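PDB 3H4Q: putative acetyltransferase from Staphylococcus aureus subsp. aureus Mu50, which is of unknown function but, as a member of the GNAT family, probably transfers an acetyl group from acetyl-coenzyme A to an unidentified acceptor. Local coordinates for residues E103-I108 with V139-T144; I96-N101 with F179-K184; K67-V72 with V84-Q89. All blocks are in the same frame, centred on the assembly; numbering follows the deposited sequence.

Overall arrangement
All three contacts belong to one mixed beta sheet. Along the chain, interaction 3 closes first, within the hairpin of strands 70-75 and 78-86; interaction 1 then lies nested inside the long loop closed by interaction 2. Interactions 1 and 3 have centres about 11 Å apart and touch where strands 78-86 and 106-112 run side by side, Val107 N bonding to Asp86 O. Interactions 1 and 2, about 9 Å apart between centres, meet through the neighbouring strands 139-143 and 181-185. Interactions 2 and 3 are about 19 Å apart between centres and do not touch. Interactions 1 and 3 together form part of the wall of a pocket holding a polyether, probably from the crystallisation liquor.

Interaction 1: residues E103-I108 with V139-T144; sequences EGAFVI and VILTDT
Leu141 N and Phe106 O make the shortest backbone bond between these two parallel strands. Leu141 N donates a hydrogen bond to Phe106 O at 2.7 Å, almost straight, with 172° at the hydrogen. One step back Phe106 N reaches Val139 O over a longer 3.3 Å, and one step on Ile108 N meets Leu141 O at 2.9 Å. The last bond of the row comes from a side chain: Thr142 OG1 donates to Ile108 O at 2.8 Å. That hydroxyl lies anti to its own backbone N (chi1 -173°), which turns it back onto the neighbouring strand, and the bond gives both buried oxygens a partner.

Apolar side chains meet on both faces of the pair. On one, the CD1 methyls of Ile108 and Ile140 meet at 3.7 Å as the two chains cross at a slant, while the Phe106 ring turns off its strand and leaves mainly CB near Ile140 CG1. On the other face Val107 CG2 rests on Leu141 CD1 at 3.6 Å. Ala105 CB, just ahead of the strand, sits beside Val139 CG1 and Leu141 CG.

The pair forms the two strands of a beta-alpha-beta unit of the GNAT fold, strand 106-112 leading through helix 120-134 into strand 139-143. The helix packs on the Phe106, Ile108 and Ile140 face, through Phe125, Ile129 and Val132. Phe106 also borders the pocket that holds a polyether molecule, probably from the crystallisation liquor. Beyond the pair, backbone hydrogen bonds carry the sheet on from Val107 to Asp86 of strand 78-86, and from Ile140 and Thr142 to Lys184 and Tyr182 of strand 181-185.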
loop_
_atom_site.group_PDB
_atom_site.type_symbol
_atom_site.label_atom_id
_atom_site.label_comp_id
_atom_site.label_asym_id
_atom_site.label_seq_id
_atom_site.Cartn_x
_atom_site.Cartn_y
_atom_site.Cartn_z
ATOM N N GLU A 103 -1.990 -18.896 -1.070
ATOM C CA GLU A 103 -1.787 -19.319 0.312
ATOM C C GLU A 103 -0.611 -18.536 0.900
ATOM O O GLU A 103 0.486 -18.574 0.350
ATOM C CB GLU A 103 -1.511 -20.819 0.387
ATOM N N GLY A 104 -0.857 -17.772 1.960
ATOM C CA GLY A 104 0.205 -17.026 2.619
ATOM C C GLY A 104 0.744 -15.783 1.921
ATOM O O GLY A 104 1.729 -15.194 2.369
ATOM N N ALA A 105 0.105 -15.356 0.843
ATOM C CA ALA A 105 0.563 -14.183 0.118
ATOM C C ALA A 105 0.348 -12.896 0.924
ATOM O O ALA A 105 -0.521 -12.842 1.800
ATOM C CB ALA A 105 -0.161 -14.088 -1.210
ATOM N N PHE A 106 1.176 -11.891 0.631
ATOM C CA PHE A 106 1.049 -10.550 1.206
ATOM C C PHE A 106 0.189 -9.680 0.277
ATOM O O PHE A 106 0.097 -9.940 -0.926
ATOM C CB PHE A 106 2.419 -9.909 1.439
ATOM C CG PHE A 106 3.103 -10.412 2.663
ATOM C CD1 PHE A 106 3.799 -11.602 2.642
ATOM C CD2 PHE A 106 3.027 -9.718 3.846
ATOM C CE1 PHE A 106 4.424 -12.079 3.784
ATOM C CE2 PHE A 106 3.651 -10.201 4.984
ATOM C CZ PHE A 106 4.350 -11.369 4.946
ATOM N N VAL A 107 -0.440 -8.656 0.853
ATOM C CA VAL A 107 -1.354 -7.793 0.127
ATOM C C VAL A 107 -1.105 -6.330 0.471
ATOM O O VAL A 107 -1.082 -5.966 1.654
ATOM C CB VAL A 107 -2.819 -8.094 0.527
ATOM C CG1 VAL A 107 -3.762 -7.156 -0.189
ATOM C CG2 VAL A 107 -3.186 -9.557 0.263
ATOM N N ILE A 108 -0.922 -5.500 -0.554
ATOM C CA ILE A 108 -0.775 -4.058 -0.364
ATOM C C ILE A 108 -2.166 -3.487 -0.550
ATOM O O ILE A 108 -2.725 -3.532 -1.642
ATOM C CB ILE A 108 0.190 -3.446 -1.371
ATOM C CG1 ILE A 108 1.571 -4.076 -1.156
ATOM C CG2 ILE A 108 0.220 -1.899 -1.220
ATOM C CD1 ILE A 108 2.635 -3.599 -2.084
ATOM N N VAL A 139 4.555 -14.472 -3.453
ATOM C CA VAL A 139 3.557 -13.687 -4.141
ATOM C C VAL A 139 3.086 -12.513 -3.294
ATOM O O VAL A 139 2.818 -12.662 -2.107
ATOM C CB VAL A 139 2.349 -14.570 -4.569
ATOM C CG1 VAL A 139 1.817 -15.356 -3.403
ATOM C CG2 VAL A 139 1.247 -13.722 -5.177
ATOM N N ILE A 140 3.018 -11.342 -3.917
ATOM C CA ILE A 140 2.496 -10.149 -3.267
ATOM C C ILE A 140 1.339 -9.686 -4.162
ATOM O O ILE A 140 1.487 -9.629 -5.387
ATOM C CB ILE A 140 3.618 -9.089 -3.002
ATOM C CG1 ILE A 140 3.076 -7.856 -2.320
ATOM C CG2 ILE A 140 4.293 -8.629 -4.261
ATOM C CD1 ILE A 140 4.218 -6.895 -1.934
ATOM N N LEU A 141 0.160 -9.469 -3.582
ATOM C CA LEU A 141 -0.979 -9.009 -4.374
ATOM C C LEU A 141 -1.546 -7.635 -3.995
ATOM O O LEU A 141 -1.157 -7.026 -2.987
ATOM C CB LEU A 141 -2.020 -10.114 -4.583
ATOM C CG LEU A 141 -2.302 -11.299 -3.659
ATOM C CD1 LEU A 141 -3.585 -11.144 -2.895
ATOM C CD2 LEU A 141 -2.460 -12.518 -4.525
ATOM N N THR A 142 -2.379 -7.094 -4.873
ATOM C CA THR A 142 -2.942 -5.776 -4.652
ATOM C C THR A 142 -4.041 -5.558 -5.665
ATOM O O THR A 142 -4.425 -6.486 -6.362
ATOM C CB THR A 142 -1.864 -4.675 -4.768
ATOM O OG1 THR A 142 -2.418 -3.408 -4.377
ATOM C CG2 THR A 142 -1.288 -4.603 -6.178
ATOM N N ASP A 143 -4.569 -4.346 -5.734
ATOM C CA ASP A 143 -5.633 -4.054 -6.669
ATOM C C ASP A 143 -5.660 -2.569 -7.000
ATOM O O ASP A 143 -5.057 -1.751 -6.293
ATOM C CB ASP A 143 -6.981 -4.557 -6.125
ATOM C CG ASP A 143 -7.384 -3.883 -4.831
ATOM O OD1 ASP A 143 -7.826 -2.719 -4.899
ATOM O OD2 ASP A 143 -7.312 -4.532 -3.761
ATOM N N THR A 144 -6.357 -2.236 -8.082
ATOM C CA THR A 144 -6.455 -0.861 -8.562
ATOM C C THR A 144 -6.745 0.137 -7.448
ATOM O O THR A 144 -6.177 1.237 -7.418
ATOM C CB THR A 144 -7.559 -0.742 -9.594
ATOM O OG1 THR A 144 -7.238 -1.581 -10.706
ATOM C CG2 THR A 144 -7.711 0.690 -10.065
#

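Interaction 2: residues I96-N101 with F179-K184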
loop_
_atom_site.group_PDB
_atom_site.type_symbol
_atom_site.label_atom_id
_atom_site.label_comp_id
_atom_site.label_asym_id
_atom_site.label_seq_id
_atom_site.Cartn_x
_atom_site.Cartn_y
_atom_site.Cartn_z
ATOM N N ILE A 96 -11.879 -14.379 -8.521
ATOM C CA ILE A 96 -10.973 -14.312 -9.675
ATOM C C ILE A 96 -10.221 -15.628 -9.891
ATOM O O ILE A 96 -9.872 -16.317 -8.934
ATOM C CB ILE A 96 -9.910 -13.206 -9.463
ATOM C CG1 ILE A 96 -10.570 -11.872 -9.116
ATOM C CG2 ILE A 96 -9.018 -13.050 -10.697
ATOM C CD1 ILE A 96 -9.586 -10.811 -8.708
ATOM N N ASP A 97 -9.981 -15.970 -11.153
ATOM C CA ASP A 97 -9.218 -17.164 -11.503
ATOM C C ASP A 97 -7.749 -16.750 -11.529
ATOM O O ASP A 97 -7.230 -16.379 -12.576
ATOM N N TRP A 98 -7.084 -16.803 -10.380
ATOM C CA TRP A 98 -5.678 -16.405 -10.297
ATOM C C TRP A 98 -4.755 -17.458 -10.907
ATOM O O TRP A 98 -5.007 -18.652 -10.764
ATOM C CB TRP A 98 -5.244 -16.201 -8.851
ATOM C CG TRP A 98 -5.982 -15.147 -8.129
ATOM C CD1 TRP A 98 -7.178 -15.280 -7.510
ATOM C CD2 TRP A 98 -5.565 -13.794 -7.918
ATOM N NE1 TRP A 98 -7.545 -14.100 -6.931
ATOM C CE2 TRP A 98 -6.575 -13.165 -7.165
ATOM C CE3 TRP A 98 -4.438 -13.054 -8.286
ATOM C CZ2 TRP A 98 -6.495 -11.831 -6.762
ATOM C CZ3 TRP A 98 -4.358 -11.720 -7.890
ATOM C CH2 TRP A 98 -5.381 -11.126 -7.134
ATOM N N PRO A 99 -3.673 -17.021 -11.580
ATOM C CA PRO A 99 -2.706 -17.948 -12.153
ATOM C C PRO A 99 -1.547 -18.272 -11.211
ATOM O O PRO A 99 -0.569 -18.881 -11.639
ATOM C CB PRO A 99 -2.174 -17.158 -13.343
ATOM C CG PRO A 99 -2.139 -15.777 -12.843
ATOM C CD PRO A 99 -3.301 -15.628 -11.888
ATOM N N VAL A 100 -1.657 -17.877 -9.946
ATOM C CA VAL A 100 -0.595 -18.084 -8.982
ATOM C C VAL A 100 -1.207 -18.543 -7.654
ATOM O O VAL A 100 -2.397 -18.329 -7.409
ATOM C CB VAL A 100 0.208 -16.771 -8.817
ATOM C CG1 VAL A 100 -0.591 -15.742 -8.018
ATOM C CG2 VAL A 100 1.528 -17.037 -8.167
ATOM N N ASN A 101 -0.409 -19.214 -6.823
ATOM C CA ASN A 101 -0.875 -19.668 -5.509
ATOM C C ASN A 101 -0.911 -18.478 -4.547
ATOM O O ASN A 101 0.030 -17.687 -4.486
ATOM C CB ASN A 101 0.033 -20.768 -4.958
ATOM C CG ASN A 101 -0.502 -21.394 -3.674
ATOM O OD1 ASN A 101 -1.459 -20.907 -3.064
ATOM N ND2 ASN A 101 0.129 -22.490 -3.259
ATOM N N PHE A 179 -11.657 -1.952 -12.971
ATOM C CA PHE A 179 -10.751 -2.175 -11.855
ATOM C C PHE A 179 -10.101 -3.532 -12.039
ATOM O O PHE A 179 -10.669 -4.421 -12.664
ATOM C CB PHE A 179 -11.503 -2.101 -10.517
ATOM C CG PHE A 179 -12.472 -3.232 -10.289
ATOM C CD1 PHE A 179 -13.718 -3.232 -10.898
ATOM C CD2 PHE A 179 -12.144 -4.282 -9.444
ATOM C CE1 PHE A 179 -14.621 -4.272 -10.694
ATOM C CE2 PHE A 179 -13.044 -5.327 -9.227
ATOM C CZ PHE A 179 -14.285 -5.319 -9.855
ATOM N N TYR A 180 -8.905 -3.689 -11.489
ATOM C CA TYR A 180 -8.177 -4.932 -11.641
ATOM C C TYR A 180 -7.532 -5.349 -10.340
ATOM O O TYR A 180 -7.245 -4.526 -9.466
ATOM C CB TYR A 180 -7.065 -4.791 -12.701
ATOM C CG TYR A 180 -7.507 -4.192 -14.023
ATOM C CD1 TYR A 180 -8.084 -4.975 -15.008
ATOM C CD2 TYR A 180 -7.332 -2.832 -14.283
ATOM C CE1 TYR A 180 -8.489 -4.423 -16.201
ATOM C CE2 TYR A 180 -7.741 -2.271 -15.476
ATOM C CZ TYR A 180 -8.314 -3.065 -16.429
ATOM O OH TYR A 180 -8.706 -2.506 -17.628
ATOM N N ALA A 181 -7.308 -6.650 -10.236
ATOM C CA ALA A 181 -6.571 -7.227 -9.142
ATOM C C ALA A 181 -5.241 -7.501 -9.790
ATOM O O ALA A 181 -5.178 -7.767 -10.991
ATOM C CB ALA A 181 -7.204 -8.504 -8.682
ATOM N N TYR A 182 -4.184 -7.433 -8.997
ATOM C CA TYR A 182 -2.838 -7.652 -9.482
ATOM C C TYR A 182 -2.062 -8.619 -8.594
ATOM O O TYR A 182 -2.316 -8.717 -7.383
ATOM C CB TYR A 182 -2.059 -6.347 -9.416
ATOM C CG TYR A 182 -2.442 -5.265 -10.385
ATOM C CD1 TYR A 182 -3.421 -4.330 -10.066
ATOM C CD2 TYR A 182 -1.763 -5.119 -11.582
ATOM C CE1 TYR A 182 -3.740 -3.312 -10.934
ATOM C CE2 TYR A 182 -2.082 -4.105 -12.468
ATOM C CZ TYR A 182 -3.067 -3.205 -12.136
ATOM O OH TYR A 182 -3.372 -2.199 -13.012
ATOM N N TYR A 183 -1.097 -9.309 -9.200
ATOM C CA TYR A 183 -0.176 -10.140 -8.448
ATOM C C TYR A 183 1.222 -9.892 -8.962
ATOM O O TYR A 183 1.419 -9.460 -10.094
ATOM C CB TYR A 183 -0.507 -11.634 -8.569
ATOM C CG TYR A 183 -0.231 -12.209 -9.934
ATOM C CD1 TYR A 183 1.031 -12.693 -10.269
ATOM C CD2 TYR A 183 -1.222 -12.262 -10.886
ATOM C CE1 TYR A 183 1.289 -13.205 -11.526
ATOM C CE2 TYR A 183 -0.976 -12.771 -12.147
ATOM C CZ TYR A 183 0.282 -13.243 -12.462
ATOM O OH TYR A 183 0.522 -13.754 -13.720
ATOM N N LYS A 184 2.191 -10.172 -8.107
ATOM C CA LYS A 184 3.599 -10.111 -8.461
ATOM C C LYS A 184 4.245 -11.379 -7.939
ATOM O O LYS A 184 4.098 -11.706 -6.758
ATOM C CB LYS A 184 4.312 -8.906 -7.849
ATOM C CG LYS A 184 5.788 -8.905 -8.209
ATOM C CD LYS A 184 6.569 -7.694 -7.748
ATOM C CE LYS A 184 7.913 -7.662 -8.502
ATOM N NZ LYS A 184 8.729 -6.452 -8.193
#
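Tyr183, Trp98 and Ala181 carry most of this contact, in which the loop 96-101 lies alongside strand 181-185. Pro99 and Val100 both pack against the Tyr183 ring. Pro99 CG comes within 3.3 Å of Tyr183 CE2 and also lies near the CZ and OH atoms, toward the outer part of the ring, whereas Val100 CG1 sits by the inner part, 4.0 Å from Tyr183 CG. With chi1 at 70°, Tyr183 CG is wedged between its backbone N and carbonyl carbon, and the ring is carried out over the loop to meet both residues.

Trp98 slides past Tyr183 in the opposite direction and brings its six-membered ring down to the strand. Its CZ3 corner lies 3.9 Å from Tyr183 CB and 3.7 Å from Tyr182 O, both at the ring's edge. The neighbouring CH2 reaches Ala181 CB at 3.5 Å. The pyrrole end faces elsewhere, Trp98 NE1 bonding to Tyr93 O within the same long connection.

That connection runs from strand 78-86 to strand 106-112 in the GNAT sheet, and here it folds back over strand 181-185, a distant part of the sequence. The end-to-end directions of residues 96 to 100 and 181 to 183 differ by 5°, but even the nearest pair, Val100 CA and Tyr183 CA, is 8.0 Å apart, so side chains make the join.

Ala181 is held from a second direction by Ile96, whose CD1 lies 3.3 Å from Ala181 CB. An inverse gamma turn centred on Asp97, its Trp98 N to Ile96 O bond weak, brings both neighbours to Ala181. Trp98 and Val100 continue onto Leu141 and Val139 of strand 139-143, the next strand in the sheet.

Interaction 3: residues K67-V72 with V84-Q89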
loop_
_atom_site.group_PDB
_atom_site.type_symbol
_atom_site.label_atom_id
_atom_site.label_comp_id
_atom_site.label_asym_id
_atom_site.label_seq_id
_atom_site.Cartn_x
_atom_site.Cartn_y
_atom_site.Cartn_z
ATOM N N LYS A 67 -2.134 -2.924 14.623
ATOM C CA LYS A 67 -1.616 -4.191 14.171
ATOM C C LYS A 67 -0.230 -4.053 13.536
ATOM O O LYS A 67 0.286 -5.010 13.007
ATOM C CB LYS A 67 -2.569 -4.771 13.121
ATOM C CG LYS A 67 -3.976 -5.139 13.618
ATOM C CD LYS A 67 -4.815 -5.486 12.386
ATOM C CE LYS A 67 -6.266 -5.730 12.666
ATOM N NZ LYS A 67 -6.934 -6.033 11.363
ATOM N N ASP A 68 0.379 -2.876 13.589
ATOM C CA ASP A 68 1.657 -2.649 12.925
ATOM C C ASP A 68 1.642 -3.125 11.480
ATOM O O ASP A 68 2.526 -3.870 11.054
ATOM C CB ASP A 68 2.836 -3.276 13.695
ATOM C CG ASP A 68 3.218 -2.492 14.917
ATOM O OD1 ASP A 68 2.686 -1.367 15.129
ATOM O OD2 ASP A 68 4.070 -3.007 15.682
ATOM N N TYR A 69 0.632 -2.705 10.729
ATOM C CA TYR A 69 0.560 -3.034 9.305
ATOM C C TYR A 69 0.773 -1.800 8.437
ATOM O O TYR A 69 0.719 -1.907 7.202
ATOM C CB TYR A 69 -0.814 -3.616 8.916
ATOM C CG TYR A 69 -1.203 -4.976 9.436
ATOM C CD1 TYR A 69 -0.254 -5.929 9.789
ATOM C CD2 TYR A 69 -2.541 -5.369 9.429
ATOM C CE1 TYR A 69 -0.637 -7.202 10.209
ATOM C CE2 TYR A 69 -2.928 -6.649 9.844
ATOM C CZ TYR A 69 -1.965 -7.553 10.233
ATOM O OH TYR A 69 -2.308 -8.826 10.639
ATOM N N LEU A 70 1.002 -0.639 9.054
ATOM C CA LEU A 70 1.120 0.605 8.302
ATOM C C LEU A 70 2.502 1.206 8.466
ATOM O O LEU A 70 2.981 1.350 9.569
ATOM C CB LEU A 70 0.018 1.587 8.755
ATOM C CG LEU A 70 -0.133 2.939 8.028
ATOM C CD1 LEU A 70 -1.603 3.390 8.041
ATOM C CD2 LEU A 70 0.782 4.071 8.567
ATOM N N TYR A 71 3.162 1.506 7.357
ATOM C CA TYR A 71 4.468 2.169 7.382
ATOM C C TYR A 71 4.302 3.580 6.847
ATOM O O TYR A 71 3.426 3.816 5.985
ATOM C CB TYR A 71 5.463 1.488 6.462
ATOM C CG TYR A 71 5.945 0.116 6.840
ATOM C CD1 TYR A 71 5.285 -1.019 6.412
ATOM C CD2 TYR A 71 7.111 -0.045 7.575
ATOM C CE1 TYR A 71 5.762 -2.278 6.716
ATOM C CE2 TYR A 71 7.589 -1.294 7.893
ATOM C CZ TYR A 71 6.914 -2.405 7.458
ATOM O OH TYR A 71 7.398 -3.643 7.778
ATOM N N VAL A 72 5.165 4.485 7.314
ATOM C CA VAL A 72 5.198 5.878 6.873
ATOM C C VAL A 72 6.606 6.248 6.430
ATOM O O VAL A 72 7.579 5.624 6.876
ATOM C CB VAL A 72 4.797 6.886 7.989
ATOM C CG1 VAL A 72 3.334 6.721 8.371
ATOM C CG2 VAL A 72 5.735 6.786 9.212
ATOM N N VAL A 84 -0.002 0.381 3.559
ATOM C CA VAL A 84 -0.601 -0.615 4.446
ATOM C C VAL A 84 -0.408 -1.971 3.783
ATOM O O VAL A 84 -0.807 -2.147 2.637
ATOM C CB VAL A 84 -2.068 -0.329 4.597
ATOM C CG1 VAL A 84 -2.753 -1.423 5.382
ATOM C CG2 VAL A 84 -2.246 1.041 5.266
ATOM N N VAL A 85 0.224 -2.911 4.479
ATOM C CA VAL A 85 0.484 -4.246 3.943
ATOM C C VAL A 85 0.279 -5.302 5.026
ATOM O O VAL A 85 0.625 -5.087 6.196
ATOM C CB VAL A 85 1.912 -4.383 3.405
ATOM C CG1 VAL A 85 2.934 -4.040 4.486
ATOM C CG2 VAL A 85 2.143 -5.785 2.889
ATOM N N ASP A 86 -0.320 -6.423 4.634
ATOM C CA ASP A 86 -0.595 -7.542 5.528
ATOM C C ASP A 86 -0.954 -8.763 4.669
ATOM O O ASP A 86 -0.713 -8.754 3.457
ATOM C CB ASP A 86 -1.693 -7.176 6.532
ATOM C CG ASP A 86 -2.999 -6.820 5.868
ATOM O OD1 ASP A 86 -3.433 -7.570 4.971
ATOM O OD2 ASP A 86 -3.609 -5.806 6.275
ATOM N N GLN A 87 -1.510 -9.802 5.287
ATOM C CA GLN A 87 -1.876 -11.030 4.577
ATOM C C GLN A 87 -3.390 -11.288 4.541
ATOM O O GLN A 87 -3.830 -12.394 4.180
ATOM C CB GLN A 87 -1.131 -12.215 5.195
ATOM C CG GLN A 87 0.375 -12.160 4.989
ATOM C CD GLN A 87 1.081 -13.307 5.678
ATOM O OE1 GLN A 87 0.986 -13.448 6.887
ATOM N NE2 GLN A 87 1.806 -14.123 4.913
ATOM N N ASP A 88 -4.173 -10.268 4.891
ATOM C CA ASP A 88 -5.625 -10.342 4.815
ATOM C C ASP A 88 -6.004 -10.075 3.354
ATOM O O ASP A 88 -5.665 -9.034 2.812
ATOM C CB ASP A 88 -6.268 -9.288 5.713
ATOM C CG ASP A 88 -5.904 -9.455 7.186
ATOM O OD1 ASP A 88 -5.669 -10.606 7.619
ATOM O OD2 ASP A 88 -5.870 -8.433 7.919
ATOM N N GLN A 89 -6.666 -11.031 2.712
ATOM C CA GLN A 89 -7.070 -10.898 1.319
ATOM C C GLN A 89 -8.568 -10.580 1.220
ATOM O O GLN A 89 -9.367 -11.097 2.002
ATOM C CB GLN A 89 -6.770 -12.189 0.561
ATOM C CG GLN A 89 -5.298 -12.566 0.504
ATOM C CD GLN A 89 -5.051 -13.823 -0.317
ATOM O OE1 GLN A 89 -5.877 -14.206 -1.138
ATOM N NE2 GLN A 89 -3.908 -14.461 -0.108
HETATM O O HOH W 1 -5.515 -8.727 10.639
HETATM O O HOH W 2 -2.052 -10.430 8.207
#
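The Tyr69 ring is clasped between Asp86 and Lys67. Asp86 CB stands 3.4 Å from the ring centroid, only 7° off the normal, a CH-pi contact made squarely over one face. The opposite face is filled by Lys67 CB, from the ring's own segment. Asp86 places its CG between the backbone N and the carbonyl carbon (chi1 60°), which lays the carboxylate past the ring's CD2 and CE2 side with the two planes 60° apart. Its OD1 accepts from Asp88 N, in an Asx turn, and is hydrogen-bonded to His109 NE2 of strand 106-112, while OD2 is the oxygen near the ring.

Next to this clasp, toward Leu70 and Val84, the chains pair tightly. Val85 N donates to Tyr69 O at 2.9 Å, and Val84 CA adds a CA-H...O contact to the same oxygen. Leu70 and Val84 form an antiparallel non-hydrogen-bonded pair, with Leu70 CD1 on Val84 CG2 at 3.7 Å; Phe61 of helix 57-66 packs on Leu70. Tyr71 presents its ring edge, through CE1, to Val85 CG1.

This is the open end of the hairpin formed by strands 70-75 and 78-86 of the GNAT sheet. Helix 57-66 leads into it through a Schellman motif with Asp68 as the C-prime residue.

At the ring's hydroxyl end the contact is looser and built on water. Lys67 NZ and Asp88 OD2 remain 4.3 Å apart, beyond a salt bridge, and water 1 bridges them while also bonding to Tyr69 OH. Water 2 links that hydroxyl, at 2.9 Å, to Gln87 N. Tyr69, Tyr71, Val85 and Asp86 also line the pocket occupied by a polyether, which lies about 3 Å from the Tyr69 side chain at its nearest atoms and probably comes from the crystallisation liquor.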